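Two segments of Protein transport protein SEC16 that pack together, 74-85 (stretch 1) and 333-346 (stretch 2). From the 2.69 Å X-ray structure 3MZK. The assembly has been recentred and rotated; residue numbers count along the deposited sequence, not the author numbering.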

# COMPACT_ATOMS: atom_id res chain seq x y z
N LYS B 74 28.15 30.50 3.37
CA LYS B 74 28.21 31.96 3.42
C LYS B 74 27.16 32.48 2.45
O LYS B 74 27.06 33.68 2.19
CB LYS B 74 29.60 32.46 3.01
N LEU B 75 26.38 31.54 1.93
CA LEU B 75 25.39 31.81 0.90
C LEU B 75 24.06 32.21 1.52
O LEU B 75 23.60 31.62 2.49
CB LEU B 75 25.21 30.55 0.04
CG LEU B 75 24.38 30.49 -1.25
CD1 LEU B 75 23.17 29.58 -1.07
CD2 LEU B 75 23.97 31.87 -1.73
N LYS B 76 23.45 33.24 0.94
CA LYS B 76 22.09 33.63 1.28
C LYS B 76 21.20 33.35 0.08
O LYS B 76 21.48 33.79 -1.04
CB LYS B 76 22.03 35.10 1.67
N LYS B 77 20.13 32.60 0.31
CA LYS B 77 19.18 32.25 -0.75
C LYS B 77 18.65 33.50 -1.45
O LYS B 77 17.99 33.41 -2.49
CB LYS B 77 18.04 31.43 -0.16
CG LYS B 77 17.09 30.83 -1.18
CD LYS B 77 16.13 29.88 -0.50
CE LYS B 77 15.01 29.45 -1.42
NZ LYS B 77 14.05 28.53 -0.75
N LYS B 78 18.94 34.67 -0.88
CA LYS B 78 18.55 35.95 -1.48
C LYS B 78 19.23 36.16 -2.81
O LYS B 78 18.59 36.13 -3.86
CB LYS B 78 18.94 37.10 -0.55
N ASP B 79 20.53 36.39 -2.73
CA ASP B 79 21.35 36.69 -3.90
C ASP B 79 20.98 35.79 -5.07
O ASP B 79 20.90 36.24 -6.21
CB ASP B 79 22.82 36.52 -3.54
CG ASP B 79 23.14 36.99 -2.13
OD1 ASP B 79 22.58 38.02 -1.70
OD2 ASP B 79 23.94 36.31 -1.45
N LEU B 80 20.73 34.52 -4.78
CA LEU B 80 20.46 33.55 -5.83
C LEU B 80 19.12 33.79 -6.51
O LEU B 80 19.05 33.89 -7.74
CB LEU B 80 20.55 32.12 -5.30
CG LEU B 80 20.29 31.03 -6.33
CD1 LEU B 80 21.15 31.24 -7.56
CD2 LEU B 80 20.52 29.66 -5.74
N THR B 81 18.06 33.88 -5.72
CA THR B 81 16.72 34.09 -6.28
C THR B 81 16.67 35.36 -7.13
O THR B 81 16.04 35.38 -8.18
CB THR B 81 15.64 34.18 -5.18
OG1 THR B 81 15.90 33.22 -4.15
CG2 THR B 81 14.27 33.89 -5.79
N LYS B 82 17.34 36.41 -6.66
CA LYS B 82 17.40 37.66 -7.40
C LYS B 82 18.25 37.51 -8.66
O LYS B 82 17.90 38.01 -9.73
CB LYS B 82 17.96 38.78 -6.52
CG LYS B 82 17.83 40.17 -7.14
CD LYS B 82 18.71 41.18 -6.41
CE LYS B 82 18.33 41.32 -4.94
NZ LYS B 82 19.23 42.25 -4.22
N TRP B 83 19.37 36.80 -8.53
CA TRP B 83 20.27 36.58 -9.66
C TRP B 83 19.57 35.85 -10.80
O TRP B 83 19.80 36.15 -11.97
CB TRP B 83 21.51 35.81 -9.22
CG TRP B 83 22.46 35.52 -10.34
CD1 TRP B 83 23.51 36.28 -10.76
CD2 TRP B 83 22.43 34.37 -11.20
NE1 TRP B 83 24.14 35.68 -11.82
CE2 TRP B 83 23.50 34.51 -12.11
CE3 TRP B 83 21.61 33.24 -11.29
CZ2 TRP B 83 23.77 33.56 -13.09
CZ3 TRP B 83 21.88 32.30 -12.26
CH2 TRP B 83 22.95 32.46 -13.15
N MET B 84 18.72 34.88 -10.46
CA MET B 84 17.95 34.16 -11.47
C MET B 84 16.97 35.08 -12.19
O MET B 84 16.85 35.04 -13.41
CB MET B 84 17.22 32.96 -10.86
CG MET B 84 18.14 31.94 -10.23
SD MET B 84 17.50 30.26 -10.31
CE MET B 84 17.43 29.99 -12.08
N GLU B 85 16.25 35.90 -11.43
CA GLU B 85 15.37 36.90 -12.02
C GLU B 85 16.14 37.72 -13.05
O GLU B 85 15.79 37.76 -14.23
CB GLU B 85 14.81 37.83 -10.95
CG GLU B 85 13.72 37.26 -10.06
CD GLU B 85 13.25 38.27 -9.02
OE1 GLU B 85 13.82 39.38 -8.98
OE2 GLU B 85 12.33 37.95 -8.25
N ILE B 333 26.70 24.17 -16.34
CA ILE B 333 27.44 24.36 -15.10
C ILE B 333 26.54 24.94 -14.02
O ILE B 333 26.47 24.42 -12.91
CB ILE B 333 28.63 25.30 -15.29
CG1 ILE B 333 29.63 24.71 -16.28
CG2 ILE B 333 29.32 25.58 -13.96
CD1 ILE B 333 30.80 25.62 -16.56
N LEU B 334 25.84 26.01 -14.37
CA LEU B 334 24.99 26.73 -13.42
C LEU B 334 23.72 25.94 -13.09
O LEU B 334 23.38 25.76 -11.92
CB LEU B 334 24.65 28.12 -13.96
CG LEU B 334 25.86 29.00 -14.30
CD1 LEU B 334 25.42 30.31 -14.93
CD2 LEU B 334 26.71 29.27 -13.07
N TRP B 335 23.02 25.48 -14.12
CA TRP B 335 21.84 24.66 -13.90
C TRP B 335 22.16 23.50 -12.97
O TRP B 335 21.47 23.28 -11.98
CB TRP B 335 21.29 24.13 -15.22
CG TRP B 335 20.66 25.18 -16.05
CD1 TRP B 335 20.21 26.39 -15.63
CD2 TRP B 335 20.41 25.12 -17.46
NE1 TRP B 335 19.68 27.09 -16.69
CE2 TRP B 335 19.80 26.33 -17.82
CE3 TRP B 335 20.65 24.15 -18.45
CZ2 TRP B 335 19.41 26.61 -19.13
CZ3 TRP B 335 20.26 24.43 -19.75
CH2 TRP B 335 19.65 25.65 -20.08
N ASP B 336 23.22 22.76 -13.28
CA ASP B 336 23.60 21.61 -12.46
C ASP B 336 23.82 21.98 -11.00
O ASP B 336 23.39 21.26 -10.11
CB ASP B 336 24.82 20.90 -13.04
CG ASP B 336 24.47 20.04 -14.24
OD1 ASP B 336 23.28 19.72 -14.40
OD2 ASP B 336 25.39 19.69 -15.02
N GLU B 337 24.49 23.10 -10.75
CA GLU B 337 24.75 23.50 -9.37
C GLU B 337 23.48 23.98 -8.66
O GLU B 337 23.29 23.72 -7.47
CB GLU B 337 25.85 24.56 -9.28
CG GLU B 337 26.18 24.92 -7.85
CD GLU B 337 27.48 25.68 -7.72
OE1 GLU B 337 28.19 25.83 -8.73
OE2 GLU B 337 27.80 26.12 -6.59
N ILE B 338 22.62 24.69 -9.39
CA ILE B 338 21.34 25.12 -8.86
C ILE B 338 20.45 23.91 -8.53
O ILE B 338 19.84 23.85 -7.45
CB ILE B 338 20.61 26.04 -9.84
CG1 ILE B 338 21.36 27.37 -9.96
CG2 ILE B 338 19.16 26.26 -9.41
CD1 ILE B 338 20.81 28.32 -11.00
N TYR B 339 20.38 22.97 -9.45
CA TYR B 339 19.63 21.74 -9.25
C TYR B 339 20.14 21.01 -8.01
O TYR B 339 19.37 20.42 -7.26
CB TYR B 339 19.74 20.84 -10.48
CG TYR B 339 18.81 19.66 -10.51
CD1 TYR B 339 17.43 19.83 -10.36
CD2 TYR B 339 19.29 18.37 -10.71
CE1 TYR B 339 16.57 18.74 -10.39
CE2 TYR B 339 18.44 17.27 -10.74
CZ TYR B 339 17.07 17.47 -10.58
OH TYR B 339 16.22 16.39 -10.61
N GLU B 340 21.45 21.07 -7.79
CA GLU B 340 22.04 20.44 -6.61
C GLU B 340 21.60 21.17 -5.34
O GLU B 340 21.22 20.54 -4.35
CB GLU B 340 23.56 20.44 -6.70
CG GLU B 340 24.24 19.75 -5.53
CD GLU B 340 25.75 19.90 -5.58
OE1 GLU B 340 26.22 21.03 -5.79
OE2 GLU B 340 26.46 18.88 -5.41
N TYR B 341 21.66 22.49 -5.38
CA TYR B 341 21.24 23.30 -4.24
C TYR B 341 19.82 22.96 -3.83
O TYR B 341 19.51 22.88 -2.64
CB TYR B 341 21.36 24.79 -4.56
CG TYR B 341 21.03 25.70 -3.41
CD1 TYR B 341 21.87 25.78 -2.31
CD2 TYR B 341 19.88 26.48 -3.41
CE1 TYR B 341 21.58 26.62 -1.24
CE2 TYR B 341 19.57 27.32 -2.35
CZ TYR B 341 20.43 27.38 -1.27
OH TYR B 341 20.14 28.21 -0.21
N ILE B 342 18.95 22.76 -4.81
CA ILE B 342 17.55 22.44 -4.54
C ILE B 342 17.41 21.13 -3.76
O ILE B 342 16.63 21.04 -2.81
CB ILE B 342 16.73 22.37 -5.85
CG1 ILE B 342 16.62 23.77 -6.47
CG2 ILE B 342 15.35 21.80 -5.59
CD1 ILE B 342 16.05 23.77 -7.86
N PHE B 343 18.19 20.12 -4.15
CA PHE B 343 18.22 18.86 -3.42
C PHE B 343 18.76 19.05 -2.02
O PHE B 343 18.50 18.24 -1.13
CB PHE B 343 19.12 17.85 -4.14
CG PHE B 343 18.42 17.06 -5.21
CD1 PHE B 343 18.43 15.68 -5.19
CD2 PHE B 343 17.76 17.71 -6.25
CE1 PHE B 343 17.80 14.94 -6.17
CE2 PHE B 343 17.13 16.98 -7.24
CZ PHE B 343 17.15 15.59 -7.20
N SER B 344 19.54 20.11 -1.82
CA SER B 344 20.26 20.29 -0.56
C SER B 344 19.34 20.62 0.59
O SER B 344 19.67 20.39 1.75
CB SER B 344 21.36 21.36 -0.70
OG SER B 344 20.81 22.66 -0.62
N TYR B 345 18.17 21.17 0.28
CA TYR B 345 17.22 21.49 1.34
C TYR B 345 16.62 20.22 1.93
O TYR B 345 16.12 20.22 3.05
CB TYR B 345 16.17 22.50 0.87
CG TYR B 345 16.66 23.92 1.01
CD1 TYR B 345 17.01 24.43 2.26
CD2 TYR B 345 16.79 24.76 -0.09
CE1 TYR B 345 17.46 25.72 2.41
CE2 TYR B 345 17.25 26.06 0.05
CZ TYR B 345 17.59 26.53 1.31
OH TYR B 345 18.04 27.82 1.47
N ASP B 346 16.69 19.12 1.17
CA ASP B 346 16.49 17.81 1.75
C ASP B 346 17.73 17.51 2.58
O ASP B 346 18.80 17.23 2.04
CB ASP B 346 16.31 16.74 0.67
CG ASP B 346 16.27 15.33 1.26
OD1 ASP B 346 15.96 15.19 2.46
OD2 ASP B 346 16.55 14.36 0.51

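The two stretches are held together by a modest, almost wholly apolar contact between side chains, with no hydrogen bond crossing between them. Helix 77-85 and the helix of stretch 2 run in roughly opposing directions, at 138°, and their axes come no closer than 13.0 Å. At that separation the backbones cannot touch, so long side chains must fill the gap, and together they bury 416 Å².

Tyr-341 and Ile-338 contribute the largest areas. Tyr-341, in the t rotamer, points toward stretch 1 and carries its ring among three residues. Leu-75 CD1 lies 3.4 Å from Tyr-341 CE1, and Leu-80 CD2 lies 4.0 Å from Tyr-341 CD2, while the aliphatic chain of Lys-77 meets the ring at its edge. Tyrosine suits this place because its flat ring offers carbon to the leucines while its hydroxyl reaches exposed Tyr-345. Tyr-341 OH and Tyr-345 OH, 2.7 Å apart, form a weak hydrogen bond within stretch 2. Lys-77, fully extended, passes beside this pair: its CD is 3.4 Å from Tyr-345 OH. Its methylenes supply the contact, and its charged NZ continues beyond them.

Farther along, one helical turn separates Leu-334 from Ile-338, both with CA-to-CB bonds toward stretch 1. The broad indole of Trp-83 spans much of the gap, placing CH2 3.7 Å from Leu-334 CD1 and CZ3 4.3 Å from Ile-338 CD1. Leucine fills space beside the rings without burying a polar group, as at buried Leu-80 and Leu-334. The indole's polar NE1 is hydrogen-bonded elsewhere in the structure, so burying the ring leaves that group satisfied. Met-84 starts sideways, but its flexible chain brings SD to 3.9 Å from Ile-338 CD1. Ile-338 CG2 lies 4.4 Å from Met-84 SD, so the branched isoleucine fits by shape and burial rather than directed polar bonds.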